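Local coordinates for ESX-1 secretion system protein EccA1 (Mycobacterium tuberculosis, PDB 4F3V) that belongs to the ESX-1 type VII secretion system and, as an ATPase, may power export of virulence factors such as EsxA and EsxB, at residues R54-F67 with V98-C111. Numbering follows the deposited sequence.
Sequences RVTLFRAWYSRRNF and VTSPLAITMGFAAC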
loop_
_atom_site.group_PDB
_atom_site.type_symbol
_atom_site.label_atom_id
_atom_site.label_comp_id
_atom_site.label_asym_id
_atom_site.label_seq_id
_atom_site.Cartn_x
_atom_site.Cartn_y
_atom_site.Cartn_z
ATOM N N ARG A 54 -4.164 -3.573 -12.747
ATOM C CA ARG A 54 -4.059 -2.137 -12.538
ATOM C C ARG A 54 -5.202 -1.362 -13.245
ATOM O O ARG A 54 -5.662 -0.331 -12.730
ATOM C CB ARG A 54 -2.695 -1.600 -13.004
ATOM C CG ARG A 54 -2.581 -1.603 -14.521
ATOM C CD ARG A 54 -1.275 -1.222 -15.201
ATOM N NE ARG A 54 -1.596 -1.457 -16.620
ATOM C CZ ARG A 54 -2.054 -0.548 -17.497
ATOM N NH1 ARG A 54 -2.147 0.745 -17.191
ATOM N NH2 ARG A 54 -2.380 -0.946 -18.729
ATOM N N VAL A 55 -5.665 -1.844 -14.403
ATOM C CA VAL A 55 -6.747 -1.154 -15.126
ATOM C C VAL A 55 -8.087 -1.189 -14.339
ATOM O O VAL A 55 -8.831 -0.204 -14.290
ATOM C CB VAL A 55 -6.875 -1.695 -16.567
ATOM C CG1 VAL A 55 -8.107 -1.132 -17.260
ATOM C CG2 VAL A 55 -5.607 -1.355 -17.356
ATOM N N THR A 56 -8.358 -2.308 -13.678
ATOM C CA THR A 56 -9.551 -2.448 -12.871
ATOM C C THR A 56 -9.602 -1.427 -11.704
ATOM O O THR A 56 -10.623 -0.774 -11.472
ATOM C CB THR A 56 -9.670 -3.909 -12.368
ATOM O OG1 THR A 56 -9.992 -4.776 -13.475
ATOM C CG2 THR A 56 -10.702 -4.025 -11.310
ATOM N N LEU A 57 -8.501 -1.281 -10.986
ATOM C CA LEU A 57 -8.399 -0.270 -9.929
ATOM C C LEU A 57 -8.488 1.158 -10.547
ATOM O O LEU A 57 -9.150 2.046 -9.999
ATOM C CB LEU A 57 -7.097 -0.449 -9.176
ATOM C CG LEU A 57 -6.961 0.059 -7.729
ATOM C CD1 LEU A 57 -8.260 0.107 -6.947
ATOM C CD2 LEU A 57 -5.941 -0.851 -7.060
ATOM N N PHE A 58 -7.854 1.365 -11.704
ATOM C CA PHE A 58 -7.946 2.670 -12.357
ATOM C C PHE A 58 -9.396 3.023 -12.669
ATOM O O PHE A 58 -9.828 4.160 -12.467
ATOM C CB PHE A 58 -7.108 2.769 -13.647
ATOM C CG PHE A 58 -7.501 3.936 -14.524
ATOM C CD1 PHE A 58 -7.075 5.221 -14.224
ATOM C CD2 PHE A 58 -8.342 3.765 -15.632
ATOM C CE1 PHE A 58 -7.449 6.313 -15.006
ATOM C CE2 PHE A 58 -8.733 4.863 -16.409
ATOM C CZ PHE A 58 -8.288 6.129 -16.087
ATOM N N ARG A 59 -10.137 2.041 -13.169
ATOM C CA ARG A 59 -11.503 2.275 -13.580
ATOM C C ARG A 59 -12.385 2.555 -12.394
ATOM O O ARG A 59 -13.326 3.341 -12.506
ATOM C CB ARG A 59 -12.035 1.114 -14.414
ATOM C CG ARG A 59 -11.385 1.079 -15.775
ATOM C CD ARG A 59 -12.310 1.743 -16.772
ATOM N NE ARG A 59 -11.584 2.137 -17.964
ATOM C CZ ARG A 59 -11.709 3.309 -18.598
ATOM N NH1 ARG A 59 -12.543 4.274 -18.185
ATOM N NH2 ARG A 59 -10.971 3.524 -19.669
ATOM N N ALA A 60 -12.122 1.873 -11.273
ATOM C CA ALA A 60 -12.892 2.104 -10.062
ATOM C C ALA A 60 -12.673 3.554 -9.629
ATOM O O ALA A 60 -13.629 4.281 -9.325
ATOM C CB ALA A 60 -12.497 1.127 -8.962
ATOM N N TRP A 61 -11.425 3.998 -9.680
ATOM C CA TRP A 61 -11.090 5.371 -9.342
ATOM C C TRP A 61 -11.690 6.392 -10.291
ATOM O O TRP A 61 -12.255 7.417 -9.868
ATOM C CB TRP A 61 -9.582 5.519 -9.291
ATOM C CG TRP A 61 -9.114 6.942 -9.301
ATOM C CD1 TRP A 61 -8.491 7.624 -10.343
ATOM C CD2 TRP A 61 -9.269 7.917 -8.247
ATOM N NE1 TRP A 61 -8.246 8.920 -9.991
ATOM C CE2 TRP A 61 -8.675 9.154 -8.738
ATOM C CE3 TRP A 61 -9.814 7.889 -6.996
ATOM C CZ2 TRP A 61 -8.650 10.311 -7.987
ATOM C CZ3 TRP A 61 -9.780 9.073 -6.230
ATOM C CH2 TRP A 61 -9.199 10.248 -6.720
ATOM N N TYR A 62 -11.553 6.140 -11.586
ATOM C CA TYR A 62 -12.053 7.046 -12.622
ATOM C C TYR A 62 -13.579 7.234 -12.536
ATOM O O TYR A 62 -14.080 8.323 -12.782
ATOM C CB TYR A 62 -11.653 6.506 -14.004
ATOM C CG TYR A 62 -11.909 7.442 -15.161
ATOM C CD1 TYR A 62 -10.925 8.340 -15.597
ATOM C CD2 TYR A 62 -13.123 7.413 -15.848
ATOM C CE1 TYR A 62 -11.169 9.206 -16.673
ATOM C CE2 TYR A 62 -13.372 8.250 -16.925
ATOM C CZ TYR A 62 -12.402 9.151 -17.336
ATOM O OH TYR A 62 -12.662 10.011 -18.406
ATOM N N SER A 63 -14.292 6.168 -12.172
ATOM C CA SER A 63 -15.750 6.206 -12.033
ATOM C C SER A 63 -16.238 6.406 -10.578
ATOM O O SER A 63 -17.414 6.128 -10.252
ATOM C CB SER A 63 -16.345 4.907 -12.633
ATOM O OG SER A 63 -15.938 3.770 -11.923
ATOM N N ARG A 64 -15.360 6.910 -9.716
ATOM C CA ARG A 64 -15.662 7.045 -8.297
ATOM C C ARG A 64 -16.943 7.856 -7.950
ATOM O O ARG A 64 -17.568 7.620 -6.915
ATOM C CB ARG A 64 -14.470 7.676 -7.567
ATOM C CG ARG A 64 -14.156 9.099 -7.981
ATOM C CD ARG A 64 -12.824 9.561 -7.414
ATOM N NE ARG A 64 -12.481 10.901 -7.862
ATOM C CZ ARG A 64 -11.898 11.209 -9.016
ATOM N NH1 ARG A 64 -11.612 10.278 -9.921
ATOM N NH2 ARG A 64 -11.597 12.467 -9.262
ATOM N N ARG A 65 -17.350 8.782 -8.813
ATOM C CA ARG A 65 -18.607 9.493 -8.577
ATOM C C ARG A 65 -19.834 8.611 -8.662
ATOM O O ARG A 65 -20.907 9.024 -8.233
ATOM C CB ARG A 65 -18.775 10.644 -9.555
ATOM C CG ARG A 65 -17.863 11.789 -9.267
ATOM C CD ARG A 65 -18.136 12.849 -10.325
ATOM N NE ARG A 65 -17.778 14.178 -9.888
ATOM C CZ ARG A 65 -17.955 15.251 -10.664
ATOM N NH1 ARG A 65 -18.456 15.115 -11.899
ATOM N NH2 ARG A 65 -17.604 16.434 -10.214
ATOM N N ASN A 66 -19.668 7.403 -9.203
ATOM C CA ASN A 66 -20.766 6.450 -9.295
ATOM C C ASN A 66 -20.747 5.408 -8.182
ATOM O O ASN A 66 -21.552 4.490 -8.194
ATOM C CB ASN A 66 -20.781 5.759 -10.661
ATOM C CG ASN A 66 -20.983 6.732 -11.819
ATOM O OD1 ASN A 66 -21.555 7.791 -11.648
ATOM N ND2 ASN A 66 -20.484 6.353 -13.028
ATOM N N PHE A 67 -19.861 5.573 -7.201
ATOM C CA PHE A 67 -19.781 4.624 -6.103
ATOM C C PHE A 67 -21.124 4.531 -5.399
ATOM O O PHE A 67 -21.656 5.536 -4.958
ATOM C CB PHE A 67 -18.714 5.051 -5.089
ATOM C CG PHE A 67 -18.623 4.134 -3.895
ATOM C CD1 PHE A 67 -17.910 2.944 -3.963
ATOM C CD2 PHE A 67 -19.256 4.443 -2.715
ATOM C CE1 PHE A 67 -17.819 2.099 -2.879
ATOM C CE2 PHE A 67 -19.175 3.597 -1.604
ATOM C CZ PHE A 67 -18.447 2.419 -1.688
ATOM N N VAL A 98 -13.042 -1.561 1.394
ATOM C CA VAL A 98 -13.607 -0.606 0.454
ATOM C C VAL A 98 -15.041 -0.392 0.912
ATOM O O VAL A 98 -15.924 -1.206 0.595
ATOM C CB VAL A 98 -13.547 -1.121 -0.993
ATOM C CG1 VAL A 98 -14.017 -0.057 -1.985
ATOM C CG2 VAL A 98 -12.142 -1.555 -1.350
ATOM N N THR A 99 -15.258 0.643 1.726
ATOM C CA THR A 99 -16.602 1.015 2.164
ATOM C C THR A 99 -17.026 2.429 1.767
ATOM O O THR A 99 -18.147 2.859 2.040
ATOM C CB THR A 99 -16.705 0.867 3.682
ATOM O OG1 THR A 99 -15.895 1.855 4.293
ATOM C CG2 THR A 99 -16.220 -0.550 4.147
ATOM N N SER A 100 -16.150 3.132 1.072
ATOM C CA SER A 100 -16.406 4.498 0.626
ATOM C C SER A 100 -15.363 4.842 -0.438
ATOM O O SER A 100 -14.388 4.114 -0.609
ATOM C CB SER A 100 -16.243 5.443 1.802
ATOM O OG SER A 100 -14.888 5.498 2.186
ATOM N N PRO A 101 -15.538 5.960 -1.147
ATOM C CA PRO A 101 -14.544 6.354 -2.162
ATOM C C PRO A 101 -13.139 6.599 -1.611
ATOM O O PRO A 101 -12.145 6.445 -2.353
ATOM C CB PRO A 101 -15.148 7.628 -2.749
ATOM C CG PRO A 101 -16.615 7.422 -2.601
ATOM C CD PRO A 101 -16.733 6.804 -1.219
ATOM N N LEU A 102 -13.022 6.923 -0.327
ATOM C CA LEU A 102 -11.701 7.065 0.292
ATOM C C LEU A 102 -10.841 5.823 0.046
ATOM O O LEU A 102 -9.678 5.936 -0.354
ATOM C CB LEU A 102 -11.831 7.294 1.796
ATOM C CG LEU A 102 -10.499 7.500 2.549
ATOM C CD1 LEU A 102 -9.715 8.670 1.956
ATOM C CD2 LEU A 102 -10.793 7.777 4.016
ATOM N N ALA A 103 -11.403 4.639 0.292
ATOM C CA ALA A 103 -10.667 3.379 0.079
ATOM C C ALA A 103 -10.154 3.242 -1.356
ATOM O O ALA A 103 -9.028 2.778 -1.591
ATOM C CB ALA A 103 -11.526 2.174 0.433
ATOM N N ILE A 104 -10.986 3.645 -2.315
ATOM C CA ILE A 104 -10.614 3.527 -3.714
ATOM C C ILE A 104 -9.430 4.447 -3.995
ATOM O O ILE A 104 -8.479 4.046 -4.698
ATOM C CB ILE A 104 -11.752 3.903 -4.673
ATOM C CG1 ILE A 104 -13.031 3.087 -4.380
ATOM C CG2 ILE A 104 -11.295 3.718 -6.120
ATOM C CD1 ILE A 104 -14.209 3.563 -5.203
ATOM N N THR A 105 -9.485 5.661 -3.434
ATOM C CA THR A 105 -8.409 6.651 -3.569
ATOM C C THR A 105 -7.088 6.089 -3.065
ATOM O O THR A 105 -6.045 6.184 -3.742
ATOM C CB THR A 105 -8.705 7.924 -2.741
ATOM O OG1 THR A 105 -9.962 8.498 -3.100
ATOM C CG2 THR A 105 -7.598 8.986 -2.891
ATOM N N MET A 106 -7.147 5.490 -1.886
ATOM C CA MET A 106 -5.954 4.940 -1.254
ATOM C C MET A 106 -5.387 3.762 -2.049
ATOM O O MET A 106 -4.187 3.703 -2.322
ATOM C CB MET A 106 -6.257 4.503 0.172
ATOM C CG MET A 106 -6.609 5.649 1.098
ATOM S SD MET A 106 -7.310 5.033 2.643
ATOM C CE MET A 106 -5.801 4.649 3.501
ATOM N N GLY A 107 -6.254 2.836 -2.433
ATOM C CA GLY A 107 -5.850 1.731 -3.269
ATOM C C GLY A 107 -5.250 2.173 -4.593
ATOM O O GLY A 107 -4.243 1.616 -5.052
ATOM N N PHE A 108 -5.882 3.144 -5.240
ATOM C CA PHE A 108 -5.400 3.630 -6.539
ATOM C C PHE A 108 -4.017 4.284 -6.377
ATOM O O PHE A 108 -3.101 4.022 -7.154
ATOM C CB PHE A 108 -6.385 4.635 -7.118
ATOM C CG PHE A 108 -5.916 5.293 -8.386
ATOM C CD1 PHE A 108 -5.843 4.576 -9.564
ATOM C CD2 PHE A 108 -5.574 6.627 -8.403
ATOM C CE1 PHE A 108 -5.425 5.175 -10.743
ATOM C CE2 PHE A 108 -5.165 7.228 -9.578
ATOM C CZ PHE A 108 -5.094 6.508 -10.757
ATOM N N ALA A 109 -3.855 5.097 -5.334
ATOM C CA ALA A 109 -2.584 5.743 -5.079
ATOM C C ALA A 109 -1.487 4.697 -4.859
ATOM O O ALA A 109 -0.386 4.822 -5.403
ATOM C CB ALA A 109 -2.712 6.699 -3.881
ATOM N N ALA A 110 -1.774 3.659 -4.073
ATOM C CA ALA A 110 -0.775 2.602 -3.812
ATOM C C ALA A 110 -0.415 1.879 -5.109
ATOM O O ALA A 110 0.777 1.645 -5.394
ATOM C CB ALA A 110 -1.266 1.606 -2.766
ATOM N N CYS A 111 -1.423 1.558 -5.918
ATOM C CA CYS A 111 -1.182 0.868 -7.191
ATOM C C CYS A 111 -0.352 1.740 -8.144
ATOM O O CYS A 111 0.631 1.283 -8.753
ATOM C CB CYS A 111 -2.498 0.476 -7.842
ATOM S SG CYS A 111 -2.288 -0.413 -9.408
#
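Trp-61 and Phe-108 form an offset stack between helices 54-62 and 101-115 of the TPR-type N-terminal domain of EccA1; the 101-111 part of the second runs roughly antiparallel to the first, at 140°, with a closest approach of the axes of 9.3 Å. The five-membered ring of Trp-61 lies almost parallel to the Phe-108 ring, centroids 3.9 Å apart, and Trp-61 CB also sits over that phenyl face as a CH-pi contact. Both side chains have CG anti to the backbone N (chi1 174° for Phe-108), which sends them toward the facing helix. The other face of the indole carries the guanidinium of Arg-64, whose NH1 makes a nearly straight hydrogen bond (166°) to Trp-61 O from above the carbonyl plane. Further along, Ile-104 CG2 presses on the Trp-61 backbone, 3.6 Å from its N, while Ile-104 CD1 meets Phe-67 CD1. That phenyl ring lies over the Ser-100 to Pro-101 peptide. At the opposite end, Leu-57 CD2 meets Cys-111 CB, and the nearest side-chain atom of Cys-111 is about 3 Å from a bound samarium(III) ion. Ala-124 of helix 118-125 touches both stacked residues. Thr-105 OG1, hydrogen-bonded to Pro-101 O, stands at the indole edge, 3.2 Å from Trp-61 CZ3.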